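Local coordinates for protein exotoxin 5 (Staphylococcus aureus subsp. aureus COL, PDB 3R2I) that is of unknown function but, as a secreted superantigen-like protein with an OB-fold and a beta-grasp domain, probably acts on host immune components, at residues I60-Q65 against S224-F229; A98-L103 against G132-G137; S152-Q157 against E171-Q176; E178-K183 against D234-K239. All coordinates share one frame; numbering follows the deposited sequence.

Contact 1: I60-Q65 against S224-F229; sequences INMLHQ and SEKLSF
Leu63 reaches from helix 57-68 to the chain at Ser224-Lys226, and the two methyl branches of its side chain divide the work. Its CB points neither at the loop nor away from it; CG then stands anti to the carbonyl carbon (chi1 -70°), which carries both methyls toward the loop. CD1 of Leu63 lies 3.9 Å from the carbonyl oxygen of Ser224. CD2 of Leu63 is set against the next peptide, 3.7 Å from the backbone N of Lys226, and also meets CB of Lys226 at 3.9 Å. Beyond CB the lysine runs fully extended, and its CD passes SD of Met62 at 4.5 Å, a loose approach. NZ of Lys226 continues to a salt bridge with Glu125, while Tyr66 of the same helix makes a cation-pi contact with this lysine. Part of the polar hold comes from helix 57-68: Tyr59 OH bonds the backbone N of Lys226, and Tyr67 OH that of Leu227; Arg190 of helix 182-197 bonds O of Glu225. With 152 Å² buried in all, this is a small surface contact, in which the N-terminal helix packs on a beta-grasp loop, an interdomain arrangement known from the superantigen family.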
loop_
_atom_site.group_PDB
_atom_site.type_symbol
_atom_site.label_atom_id
_atom_site.label_comp_id
_atom_site.label_asym_id
_atom_site.label_seq_id
_atom_site.Cartn_x
_atom_site.Cartn_y
_atom_site.Cartn_z
ATOM N N ILE A 60 2.372 18.170 -3.929
ATOM C CA ILE A 60 1.655 17.887 -2.669
ATOM C C ILE A 60 0.121 17.711 -2.887
ATOM O O ILE A 60 -0.492 16.860 -2.241
ATOM C CB ILE A 60 1.982 18.950 -1.583
ATOM C CG1 ILE A 60 3.442 18.768 -1.110
ATOM C CG2 ILE A 60 1.013 18.830 -0.407
ATOM C CD1 ILE A 60 3.979 19.878 -0.156
ATOM N N ASN A 61 -0.475 18.497 -3.796
ATOM C CA ASN A 61 -1.882 18.341 -4.145
ATOM C C ASN A 61 -2.043 16.959 -4.778
ATOM O O ASN A 61 -3.074 16.301 -4.630
ATOM C CB ASN A 61 -2.353 19.371 -5.181
ATOM C CG ASN A 61 -2.452 20.775 -4.633
ATOM O OD1 ASN A 61 -2.307 21.013 -3.429
ATOM N ND2 ASN A 61 -2.741 21.734 -5.529
ATOM N N MET A 62 -1.047 16.563 -5.555
ATOM C CA MET A 62 -1.050 15.251 -6.198
ATOM C C MET A 62 -1.017 14.137 -5.145
ATOM O O MET A 62 -1.783 13.184 -5.193
ATOM C CB MET A 62 0.153 15.148 -7.137
ATOM C CG MET A 62 0.306 13.794 -7.866
ATOM S SD MET A 62 0.997 12.414 -6.894
ATOM C CE MET A 62 2.622 13.120 -6.511
ATOM N N LEU A 63 -0.102 14.251 -4.201
ATOM C CA LEU A 63 -0.004 13.278 -3.110
ATOM C C LEU A 63 -1.330 13.163 -2.357
ATOM O O LEU A 63 -1.803 12.080 -2.118
ATOM C CB LEU A 63 1.121 13.648 -2.155
ATOM C CG LEU A 63 2.531 13.465 -2.738
ATOM C CD1 LEU A 63 3.609 14.069 -1.839
ATOM C CD2 LEU A 63 2.809 11.972 -3.034
ATOM N N HIS A 64 -1.928 14.298 -2.025
ATOM C CA HIS A 64 -3.180 14.334 -1.312
ATOM C C HIS A 64 -4.269 13.652 -2.118
ATOM O O HIS A 64 -5.055 12.899 -1.580
ATOM C CB HIS A 64 -3.602 15.771 -1.073
ATOM C CG HIS A 64 -4.862 15.879 -0.287
ATOM N ND1 HIS A 64 -6.104 15.947 -0.882
ATOM C CD2 HIS A 64 -5.078 15.863 1.049
ATOM C CE1 HIS A 64 -7.030 15.969 0.057
ATOM N NE2 HIS A 64 -6.434 15.941 1.236
ATOM N N GLN A 65 -4.347 13.942 -3.406
ATOM C CA GLN A 65 -5.358 13.294 -4.226
ATOM C C GLN A 65 -5.088 11.813 -4.302
ATOM O O GLN A 65 -5.968 11.007 -4.107
ATOM C CB GLN A 65 -5.432 13.941 -5.620
ATOM C CG GLN A 65 -6.090 13.096 -6.736
ATOM C CD GLN A 65 -5.105 12.175 -7.529
ATOM O OE1 GLN A 65 -5.549 11.255 -8.232
ATOM N NE2 GLN A 65 -3.774 12.456 -7.451
ATOM N N SER A 224 7.536 12.690 1.631
ATOM C CA SER A 224 7.618 13.771 0.653
ATOM C C SER A 224 7.535 13.314 -0.813
ATOM O O SER A 224 7.528 14.128 -1.718
ATOM C CB SER A 224 8.919 14.558 0.852
ATOM O OG SER A 224 10.026 13.794 0.397
ATOM N N GLU A 225 7.483 12.006 -1.029
ATOM C CA GLU A 225 7.372 11.447 -2.348
ATOM C C GLU A 225 6.397 10.281 -2.315
ATOM O O GLU A 225 6.246 9.614 -1.297
ATOM C CB GLU A 225 8.698 10.806 -2.783
ATOM C CG GLU A 225 9.915 11.684 -2.941
ATOM C CD GLU A 225 11.086 10.905 -3.592
ATOM O OE1 GLU A 225 11.908 11.527 -4.312
ATOM O OE2 GLU A 225 11.157 9.662 -3.426
ATOM N N LYS A 226 5.849 9.960 -3.469
ATOM C CA LYS A 226 4.952 8.818 -3.639
ATOM C C LYS A 226 5.781 7.552 -3.652
ATOM O O LYS A 226 6.899 7.545 -4.188
ATOM C CB LYS A 226 4.298 8.955 -4.999
ATOM C CG LYS A 226 3.291 7.873 -5.402
ATOM C CD LYS A 226 2.696 8.259 -6.770
ATOM C CE LYS A 226 1.709 7.214 -7.262
ATOM N NZ LYS A 226 1.139 7.497 -8.601
ATOM N N LEU A 227 5.246 6.465 -3.114
ATOM C CA LEU A 227 6.021 5.219 -3.110
ATOM C C LEU A 227 6.419 4.894 -4.566
ATOM O O LEU A 227 5.612 5.099 -5.454
ATOM C CB LEU A 227 5.186 4.082 -2.525
ATOM C CG LEU A 227 5.892 2.763 -2.215
ATOM C CD1 LEU A 227 6.889 2.972 -1.090
ATOM C CD2 LEU A 227 4.825 1.739 -1.806
ATOM N N SER A 228 7.643 4.415 -4.819
ATOM C CA SER A 228 8.041 4.125 -6.186
ATOM C C SER A 228 7.217 2.946 -6.678
ATOM O O SER A 228 6.779 2.140 -5.897
ATOM C CB SER A 228 9.525 3.751 -6.280
ATOM O OG SER A 228 9.744 2.553 -5.534
ATOM N N PHE A 229 7.004 2.841 -7.974
ATOM C CA PHE A 229 6.260 1.705 -8.494
ATOM C C PHE A 229 6.928 0.375 -8.176
ATOM O O PHE A 229 6.256 -0.627 -7.969
ATOM C CB PHE A 229 6.070 1.801 -10.027
ATOM C CG PHE A 229 5.245 2.986 -10.461
ATOM C CD1 PHE A 229 5.779 3.957 -11.273
ATOM C CD2 PHE A 229 3.940 3.144 -9.994
ATOM C CE1 PHE A 229 5.019 5.059 -11.679
ATOM C CE2 PHE A 229 3.167 4.229 -10.367
ATOM C CZ PHE A 229 3.709 5.209 -11.206
#

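Contact 2: A98-L103 against G132-G137; sequences AFKVFL and GIYSVG
The carbonyl oxygen of Ser135 accepts the backbone N-H of Phe102 at 2.8 Å and also receives a CA-H...O contact from Val101, its CA 3.2 Å away. This is parallel beta pairing within the sheet of the OB-fold domain: strands 98-103 and 133-136 run 25° apart, and N-H...O bonds alternate in direction from Ile133 N to Ala98 O through to Gly137 N on Phe102 O. Strand 87-94 bonds strand 97-103 along its other edge.

Lys100, Tyr134, Phe102 and Val136 share one face of the sheet. There the chain of Lys100 lies beside the tyrosine, and its anti chi1 and chi2 carry CD over the ring centre of Tyr134 in a CH-pi contact, 4.1 Å from the centroid. The bend at chi3 (-87°) then turns CE and NZ onward, and NZ bonds Asn91; OH of Tyr134 bonds Asp128. Phe102 meets the same tyrosine aslant, its CE1 3.9 Å from CD1 of Tyr134.

Phe99, Ile133, Val101 and Ser135 occupy the other face. OG of Ser135 is bonded to the backbone N of Val123. The side chains of Phe99 and Ile133 run side by side, and the ring of Phe99 also meets that of Phe92. The outer ends of the pair touch where CE1 of Phe99 comes 3.8 Å from CD1 of Ile133.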
loop_
_atom_site.group_PDB
_atom_site.type_symbol
_atom_site.label_atom_id
_atom_site.label_comp_id
_atom_site.label_asym_id
_atom_site.label_seq_id
_atom_site.Cartn_x
_atom_site.Cartn_y
_atom_site.Cartn_z
ATOM N N ALA A 98 -13.909 -4.061 -12.332
ATOM C CA ALA A 98 -12.941 -4.659 -13.244
ATOM C C ALA A 98 -11.607 -4.042 -12.875
ATOM O O ALA A 98 -11.490 -2.848 -12.632
ATOM C CB ALA A 98 -13.295 -4.390 -14.686
ATOM N N PHE A 99 -10.615 -4.889 -12.771
ATOM C CA PHE A 99 -9.319 -4.489 -12.365
ATOM C C PHE A 99 -8.268 -4.791 -13.441
ATOM O O PHE A 99 -8.381 -5.770 -14.161
ATOM C CB PHE A 99 -8.983 -5.268 -11.087
ATOM C CG PHE A 99 -9.863 -4.914 -9.896
ATOM C CD1 PHE A 99 -9.541 -3.841 -9.080
ATOM C CD2 PHE A 99 -10.970 -5.663 -9.577
ATOM C CE1 PHE A 99 -10.322 -3.524 -7.955
ATOM C CE2 PHE A 99 -11.766 -5.331 -8.464
ATOM C CZ PHE A 99 -11.432 -4.259 -7.664
ATOM N N LYS A 100 -7.271 -3.931 -13.548
ATOM C CA LYS A 100 -6.156 -4.137 -14.469
ATOM C C LYS A 100 -4.903 -3.853 -13.637
ATOM O O LYS A 100 -4.603 -2.717 -13.320
ATOM C CB LYS A 100 -6.277 -3.290 -15.745
ATOM C CG LYS A 100 -5.037 -3.385 -16.656
ATOM C CD LYS A 100 -5.186 -2.615 -17.973
ATOM C CE LYS A 100 -5.864 -3.426 -19.132
ATOM N NZ LYS A 100 -7.292 -3.766 -19.094
ATOM N N VAL A 101 -4.218 -4.920 -13.216
ATOM C CA VAL A 101 -3.054 -4.801 -12.346
ATOM C C VAL A 101 -1.773 -4.967 -13.135
ATOM O O VAL A 101 -1.529 -6.026 -13.722
ATOM C CB VAL A 101 -3.166 -5.799 -11.198
ATOM C CG1 VAL A 101 -1.976 -5.661 -10.220
ATOM C CG2 VAL A 101 -4.477 -5.558 -10.454
ATOM N N PHE A 102 -0.975 -3.895 -13.153
ATOM C CA PHE A 102 0.267 -3.843 -13.923
ATOM C C PHE A 102 1.380 -4.555 -13.203
ATOM O O PHE A 102 1.447 -4.537 -11.953
ATOM C CB PHE A 102 0.675 -2.390 -14.237
ATOM C CG PHE A 102 -0.200 -1.726 -15.256
ATOM C CD1 PHE A 102 -1.520 -1.386 -14.959
ATOM C CD2 PHE A 102 0.270 -1.449 -16.521
ATOM C CE1 PHE A 102 -2.348 -0.804 -15.914
ATOM C CE2 PHE A 102 -0.563 -0.861 -17.488
ATOM C CZ PHE A 102 -1.866 -0.534 -17.180
ATOM N N LEU A 103 2.213 -5.222 -13.997
ATOM C CA LEU A 103 3.364 -5.963 -13.514
ATOM C C LEU A 103 4.552 -5.296 -14.155
ATOM O O LEU A 103 4.702 -5.291 -15.366
ATOM C CB LEU A 103 3.266 -7.419 -13.921
ATOM C CG LEU A 103 1.969 -8.134 -13.523
ATOM C CD1 LEU A 103 1.883 -9.522 -14.245
ATOM C CD2 LEU A 103 1.935 -8.254 -12.011
ATOM N N GLY A 132 -12.971 0.895 -15.034
ATOM C CA GLY A 132 -11.862 -0.037 -14.713
ATOM C C GLY A 132 -10.818 0.642 -13.833
ATOM O O GLY A 132 -10.527 1.826 -13.995
ATOM N N ILE A 133 -10.274 -0.139 -12.899
ATOM C CA ILE A 133 -9.275 0.284 -11.958
ATOM C C ILE A 133 -7.897 -0.238 -12.407
ATOM O O ILE A 133 -7.641 -1.431 -12.411
ATOM C CB ILE A 133 -9.691 -0.227 -10.590
ATOM C CG1 ILE A 133 -11.074 0.349 -10.305
ATOM C CG2 ILE A 133 -8.686 0.132 -9.515
ATOM C CD1 ILE A 133 -11.762 -0.196 -9.163
ATOM N N TYR A 134 -7.047 0.689 -12.848
ATOM C CA TYR A 134 -5.699 0.388 -13.286
ATOM C C TYR A 134 -4.804 0.600 -12.079
ATOM O O TYR A 134 -4.677 1.737 -11.633
ATOM C CB TYR A 134 -5.302 1.365 -14.408
ATOM C CG TYR A 134 -6.042 1.181 -15.709
ATOM C CD1 TYR A 134 -5.417 1.421 -16.926
ATOM C CD2 TYR A 134 -7.351 0.709 -15.742
ATOM C CE1 TYR A 134 -6.106 1.276 -18.127
ATOM C CE2 TYR A 134 -8.019 0.537 -16.941
ATOM C CZ TYR A 134 -7.398 0.838 -18.123
ATOM O OH TYR A 134 -8.087 0.677 -19.309
ATOM N N SER A 135 -4.223 -0.481 -11.527
ATOM C CA SER A 135 -3.356 -0.371 -10.335
ATOM C C SER A 135 -2.024 -1.075 -10.593
ATOM O O SER A 135 -1.931 -1.862 -11.541
ATOM C CB SER A 135 -4.053 -0.916 -9.075
ATOM O OG SER A 135 -3.231 -0.797 -7.900
ATOM N N VAL A 136 -1.003 -0.720 -9.799
ATOM C CA VAL A 136 0.319 -1.308 -9.889
ATOM C C VAL A 136 0.640 -2.175 -8.660
ATOM O O VAL A 136 0.508 -1.726 -7.519
ATOM C CB VAL A 136 1.421 -0.223 -10.034
ATOM C CG1 VAL A 136 2.798 -0.868 -10.126
ATOM C CG2 VAL A 136 1.194 0.657 -11.248
ATOM N N GLY A 137 1.010 -3.430 -8.882
ATOM C CA GLY A 137 1.409 -4.325 -7.788
ATOM C C GLY A 137 0.352 -4.725 -6.790
ATOM O O GLY A 137 -0.800 -4.974 -7.156
#

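Contact 3: S152-Q157 against E171-Q176; sequences SNPSLQ and ELFFIQ
Asn153 and Phe174 lie side by side and point the same way, ND2 over one face of the ring and the amide and ring planes 28° apart. They belong to the splayed end of the beta hairpin formed by strands 155-160 and 167-172, at the margin of the beta-grasp sheet. CG of Asn153, anti to its own N (chi1 177°), stands 3.7 Å from CE1 of Phe174, which leaves ND2 able to bond O of Phe173 at 3.1 Å. That oxygen lies in the amide plane, yet the donor sits well above the carbonyl plane of Phe173, so the bond is not aimed at a lone pair.

Leu156 crosses Phe173 aslant, bringing CD2 to 3.7 Å from CD1 of the ring. Pro154 meets the same ring at its edge and turns about a right angle to Ile175, with CG of the proline 3.9 Å from CD1 of the isoleucine. Phe173 and Ile175 touch helix 182-197, both at Leu185 and Phe173 also at Ile189, while Ile241 of strand 241-248 packs on both Pro154 and Ile175.

Backbone bonds hold the two ends: Ser152 and Ile175 form a reciprocal antiparallel pair, and Glu171 N bonds Leu156 O. Between them the chains part and waters enter. One water lies 2.7 Å from O of Glu171 and accepts the N-H of Leu156; another accepts the backbone N-H of Phe173, with the carbonyl oxygen of Pro154 2.6 Å from that water.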
loop_
_atom_site.group_PDB
_atom_site.type_symbol
_atom_site.label_atom_id
_atom_site.label_comp_id
_atom_site.label_asym_id
_atom_site.label_seq_id
_atom_site.Cartn_x
_atom_site.Cartn_y
_atom_site.Cartn_z
ATOM N N SER A 152 -3.307 -9.350 12.771
ATOM C CA SER A 152 -2.073 -8.838 13.351
ATOM C C SER A 152 -2.486 -7.465 13.872
ATOM O O SER A 152 -3.365 -6.813 13.310
ATOM C CB SER A 152 -0.951 -8.681 12.317
ATOM O OG SER A 152 -0.611 -9.902 11.689
ATOM N N ASN A 153 -1.833 -7.015 14.923
ATOM C CA ASN A 153 -2.184 -5.749 15.524
ATOM C C ASN A 153 -0.917 -5.060 16.029
ATOM O O ASN A 153 -0.719 -4.928 17.232
ATOM C CB ASN A 153 -3.188 -6.024 16.645
ATOM C CG ASN A 153 -3.587 -4.759 17.413
ATOM O OD1 ASN A 153 -3.837 -4.837 18.611
ATOM N ND2 ASN A 153 -3.564 -3.596 16.761
ATOM N N PRO A 154 -0.006 -4.712 15.107
ATOM C CA PRO A 154 1.221 -4.033 15.472
ATOM C C PRO A 154 0.954 -2.622 15.962
ATOM O O PRO A 154 0.036 -1.978 15.498
ATOM C CB PRO A 154 2.006 -3.986 14.167
ATOM C CG PRO A 154 0.993 -4.031 13.121
ATOM C CD PRO A 154 -0.028 -5.009 13.668
ATOM N N SER A 155 1.761 -2.150 16.907
ATOM C CA SER A 155 1.566 -0.793 17.425
ATOM C C SER A 155 1.890 0.182 16.302
ATOM O O SER A 155 2.630 -0.158 15.397
ATOM C CB SER A 155 2.461 -0.536 18.638
ATOM O OG SER A 155 3.811 -0.594 18.236
ATOM N N LEU A 156 1.292 1.365 16.352
ATOM C CA LEU A 156 1.509 2.408 15.360
ATOM C C LEU A 156 1.496 3.706 16.122
ATOM O O LEU A 156 0.510 3.992 16.808
ATOM C CB LEU A 156 0.392 2.398 14.298
ATOM C CG LEU A 156 0.308 3.502 13.214
ATOM C CD1 LEU A 156 1.557 3.619 12.368
ATOM C CD2 LEU A 156 -0.911 3.260 12.318
ATOM N N GLN A 157 2.618 4.421 16.093
ATOM C CA GLN A 157 2.749 5.699 16.761
ATOM C C GLN A 157 3.061 6.756 15.746
ATOM O O GLN A 157 3.885 6.534 14.883
ATOM C CB GLN A 157 3.929 5.751 17.736
ATOM C CG GLN A 157 3.695 5.191 19.071
ATOM C CD GLN A 157 4.717 5.735 20.074
ATOM O OE1 GLN A 157 5.894 5.922 19.744
ATOM N NE2 GLN A 157 4.257 5.999 21.304
ATOM N N GLU A 171 -2.095 4.810 17.533
ATOM C CA GLU A 171 -3.229 4.589 16.648
ATOM C C GLU A 171 -3.453 3.084 16.617
ATOM O O GLU A 171 -2.535 2.328 16.846
ATOM C CB GLU A 171 -2.872 5.078 15.251
ATOM C CG GLU A 171 -2.584 6.570 15.206
ATOM C CD GLU A 171 -3.847 7.400 15.260
ATOM O OE1 GLU A 171 -3.748 8.613 15.539
ATOM O OE2 GLU A 171 -4.930 6.842 14.960
ATOM N N LEU A 172 -4.678 2.646 16.337
ATOM C CA LEU A 172 -4.989 1.226 16.346
ATOM C C LEU A 172 -5.039 0.724 14.887
ATOM O O LEU A 172 -5.916 1.068 14.108
ATOM C CB LEU A 172 -6.285 0.995 17.088
ATOM C CG LEU A 172 -6.595 -0.429 17.542
ATOM C CD1 LEU A 172 -5.491 -0.940 18.539
ATOM C CD2 LEU A 172 -7.988 -0.512 18.173
ATOM N N PHE A 173 -4.112 -0.160 14.575
ATOM C CA PHE A 173 -3.943 -0.679 13.249
ATOM C C PHE A 173 -4.053 -2.220 13.188
ATOM O O PHE A 173 -3.243 -2.919 13.755
ATOM C CB PHE A 173 -2.538 -0.206 12.830
ATOM C CG PHE A 173 -2.248 -0.358 11.393
ATOM C CD1 PHE A 173 -2.703 0.574 10.494
ATOM C CD2 PHE A 173 -1.483 -1.408 10.934
ATOM C CE1 PHE A 173 -2.425 0.443 9.153
ATOM C CE2 PHE A 173 -1.202 -1.541 9.592
ATOM C CZ PHE A 173 -1.698 -0.637 8.703
ATOM N N PHE A 174 -5.055 -2.745 12.497
ATOM C CA PHE A 174 -5.220 -4.188 12.346
ATOM C C PHE A 174 -4.840 -4.609 10.929
ATOM O O PHE A 174 -5.134 -3.900 9.983
ATOM C CB PHE A 174 -6.670 -4.595 12.594
ATOM C CG PHE A 174 -7.128 -4.426 14.032
ATOM C CD1 PHE A 174 -6.729 -5.328 15.003
ATOM C CD2 PHE A 174 -7.991 -3.398 14.395
ATOM C CE1 PHE A 174 -7.142 -5.198 16.320
ATOM C CE2 PHE A 174 -8.431 -3.280 15.698
ATOM C CZ PHE A 174 -8.005 -4.193 16.667
ATOM N N ILE A 175 -4.167 -5.739 10.777
ATOM C CA ILE A 175 -3.823 -6.218 9.445
ATOM C C ILE A 175 -4.448 -7.594 9.401
ATOM O O ILE A 175 -4.103 -8.437 10.213
ATOM C CB ILE A 175 -2.316 -6.362 9.228
ATOM C CG1 ILE A 175 -1.608 -5.065 9.603
ATOM C CG2 ILE A 175 -2.066 -6.825 7.763
ATOM C CD1 ILE A 175 -0.094 -5.153 9.561
ATOM N N GLN A 176 -5.369 -7.818 8.473
ATOM C CA GLN A 176 -6.078 -9.110 8.405
ATOM C C GLN A 176 -5.512 -10.129 7.433
ATOM O O GLN A 176 -6.065 -11.195 7.245
ATOM C CB GLN A 176 -7.554 -8.864 8.123
ATOM C CG GLN A 176 -8.123 -7.894 9.175
ATOM C CD GLN A 176 -9.624 -7.766 9.151
ATOM O OE1 GLN A 176 -10.375 -8.767 9.292
ATOM N NE2 GLN A 176 -10.084 -6.517 9.046
HETATM O O HOH W 1 -1.988 -0.901 16.622
HETATM O O HOH W 2 -0.639 1.420 18.582
#

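Contact 4: E178-K183 against D234-K239; sequences EEVSLK and DVMDSK
Val180 and Met236 form the hydrogen-bonded pair at the middle of a short two-stranded antiparallel ladder: Val180 N bonds Met236 O and Met236 N bonds Val180 O, each at 2.9 Å. Further bonds, Ser238 N to Glu178 O and Leu182 N to Asp234 O, extend the ladder past both ends of the strands.

On the face carrying Val180 and Met236, the two side chains run alongside each other, CG1 of Val180 3.9 Å from CG of Met236. The methionine bends at chi3 (75°), and this turns its CE toward the first turn of the helix, 4.0 Å from CB of Leu182. The other face is more polar. Glu179 extends across Val235, its CD 3.4 Å from CG1 of the valine, a closeness left uncertain by the valine's strained chi1 (124°), and its OE2 shares a water with OD1 of Asp237. That water donates to both carboxylates, at 2.8 Å to Glu179 OE2, and probably eases the closeness of two like charges. At the ladder's end, Glu178 and Lys239 form a long salt bridge, OE1 to NZ 3.9 Å.

A second shell fixes these groups. OE1 of Glu179 takes the backbone N-H of Lys141, and OE2 of Glu178 that of Val144. Ser181 is the N-cap residue of helix 182-197, its OG bonding N of Glu184. Strand 179-181 runs straight into that helix, with strand 133-141 touching Glu179 and Val235 on one face, and strands 207-213 and 218-222 packed against Leu182 and Met236 on the other.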
loop_
_atom_site.group_PDB
_atom_site.type_symbol
_atom_site.label_atom_id
_atom_site.label_comp_id
_atom_site.label_asym_id
_atom_site.label_seq_id
_atom_site.Cartn_x
_atom_site.Cartn_y
_atom_site.Cartn_z
ATOM N N GLU A 178 -2.254 -12.465 6.275
ATOM C CA GLU A 178 -1.056 -13.138 6.708
ATOM C C GLU A 178 0.162 -12.566 5.936
ATOM O O GLU A 178 1.214 -12.321 6.488
ATOM C CB GLU A 178 -1.312 -14.590 6.407
ATOM C CG GLU A 178 -0.376 -15.563 6.964
ATOM C CD GLU A 178 -0.965 -16.953 6.869
ATOM O OE1 GLU A 178 -1.229 -17.513 7.960
ATOM O OE2 GLU A 178 -1.280 -17.407 5.734
ATOM N N GLU A 179 -0.019 -12.323 4.651
ATOM C CA GLU A 179 1.017 -11.730 3.816
ATOM C C GLU A 179 0.460 -10.409 3.315
ATOM O O GLU A 179 -0.604 -10.390 2.674
ATOM C CB GLU A 179 1.364 -12.641 2.650
ATOM C CG GLU A 179 2.225 -11.947 1.599
ATOM C CD GLU A 179 2.871 -12.920 0.644
ATOM O OE1 GLU A 179 2.497 -12.919 -0.538
ATOM O OE2 GLU A 179 3.709 -13.728 1.106
ATOM N N VAL A 180 1.173 -9.312 3.589
ATOM C CA VAL A 180 0.692 -7.963 3.205
ATOM C C VAL A 180 1.751 -7.274 2.382
ATOM O O VAL A 180 2.952 -7.532 2.561
ATOM C CB VAL A 180 0.360 -7.090 4.463
ATOM C CG1 VAL A 180 1.618 -6.906 5.311
ATOM C CG2 VAL A 180 -0.242 -5.709 4.093
ATOM N N SER A 181 1.299 -6.380 1.488
ATOM C CA SER A 181 2.218 -5.652 0.622
ATOM C C SER A 181 2.589 -4.349 1.269
ATOM O O SER A 181 1.793 -3.743 2.006
ATOM C CB SER A 181 1.607 -5.342 -0.749
ATOM O OG SER A 181 0.461 -4.535 -0.632
ATOM N N LEU A 182 3.809 -3.917 0.988
ATOM C CA LEU A 182 4.265 -2.634 1.467
ATOM C C LEU A 182 3.311 -1.538 0.900
ATOM O O LEU A 182 3.018 -0.553 1.564
ATOM C CB LEU A 182 5.706 -2.419 1.005
ATOM C CG LEU A 182 6.363 -1.102 1.395
ATOM C CD1 LEU A 182 6.479 -0.951 2.937
ATOM C CD2 LEU A 182 7.715 -1.064 0.763
ATOM N N LYS A 183 2.819 -1.753 -0.321
ATOM C CA LYS A 183 1.906 -0.853 -0.983
ATOM C C LYS A 183 0.743 -0.604 -0.078
ATOM O O LYS A 183 0.292 0.508 0.062
ATOM C CB LYS A 183 1.333 -1.508 -2.273
ATOM C CG LYS A 183 0.369 -0.633 -3.125
ATOM C CD LYS A 183 -0.273 -1.461 -4.196
ATOM C CE LYS A 183 -1.240 -0.723 -5.082
ATOM N NZ LYS A 183 -0.610 0.431 -5.838
ATOM N N ASP A 234 6.745 -5.248 -3.291
ATOM C CA ASP A 234 7.297 -5.874 -2.098
ATOM C C ASP A 234 6.186 -6.334 -1.170
ATOM O O ASP A 234 5.198 -5.636 -0.930
ATOM C CB ASP A 234 8.186 -4.927 -1.312
ATOM C CG ASP A 234 9.391 -4.462 -2.077
ATOM O OD1 ASP A 234 9.586 -4.816 -3.257
ATOM O OD2 ASP A 234 10.161 -3.714 -1.456
ATOM N N VAL A 235 6.463 -7.463 -0.557
ATOM C CA VAL A 235 5.570 -8.176 0.314
ATOM C C VAL A 235 6.289 -8.586 1.609
ATOM O O VAL A 235 7.514 -8.654 1.638
ATOM C CB VAL A 235 5.118 -9.374 -0.534
ATOM C CG1 VAL A 235 5.368 -10.741 0.110
ATOM C CG2 VAL A 235 3.810 -9.131 -1.148
ATOM N N MET A 236 5.529 -8.833 2.676
ATOM C CA MET A 236 6.114 -9.278 3.938
ATOM C C MET A 236 5.053 -10.012 4.765
ATOM O O MET A 236 3.875 -9.885 4.483
ATOM C CB MET A 236 6.611 -8.071 4.718
ATOM C CG MET A 236 5.475 -7.231 5.289
ATOM S SD MET A 236 5.986 -5.579 5.834
ATOM C CE MET A 236 6.176 -4.778 4.224
ATOM N N ASP A 237 5.490 -10.788 5.753
ATOM C CA ASP A 237 4.595 -11.515 6.654
ATOM C C ASP A 237 4.157 -10.536 7.711
ATOM O O ASP A 237 4.993 -10.030 8.448
ATOM C CB ASP A 237 5.314 -12.671 7.342
ATOM C CG ASP A 237 5.387 -13.901 6.507
ATOM O OD1 ASP A 237 4.595 -14.042 5.513
ATOM O OD2 ASP A 237 6.183 -14.772 6.922
ATOM N N SER A 238 2.855 -10.298 7.828
ATOM C CA SER A 238 2.388 -9.287 8.759
ATOM C C SER A 238 2.684 -9.597 10.229
ATOM O O SER A 238 2.761 -8.693 11.050
ATOM C CB SER A 238 0.900 -9.000 8.523
ATOM O OG SER A 238 0.100 -10.069 8.948
ATOM N N LYS A 239 2.865 -10.864 10.563
ATOM C CA LYS A 239 3.135 -11.210 11.942
ATOM C C LYS A 239 4.596 -10.868 12.323
ATOM O O LYS A 239 4.948 -10.887 13.508
ATOM C CB LYS A 239 2.799 -12.684 12.276
ATOM C CG LYS A 239 3.800 -13.760 11.801
ATOM C CD LYS A 239 3.570 -14.378 10.385
ATOM C CE LYS A 239 2.394 -15.406 10.351
ATOM N NZ LYS A 239 2.259 -16.068 9.022
HETATM O O HOH W 3 5.698 -12.771 2.871
#

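From the N terminus, helix 57-68 opens the longest loop, which contact 1 closes only at 224-229. Contacts 2 and 3 nest inside it in series: 98-103 with 132-137 closes within the OB-fold domain, and 152-157 with 171-176 closes the hairpin of the beta-grasp domain. Contact 4 starts inside the loop of contact 1 and ends beyond it, so the two cross. Contacts 3 and 4 adjoin, with a probable hydrogen bond between Ser152 OG and Ser238 OG. Lys183 of contact 4 joins the domains by bonding Val136 O of contact 2 through NZ, and its CA packs on Leu227; Phe229 of contact 1 packs on Val136.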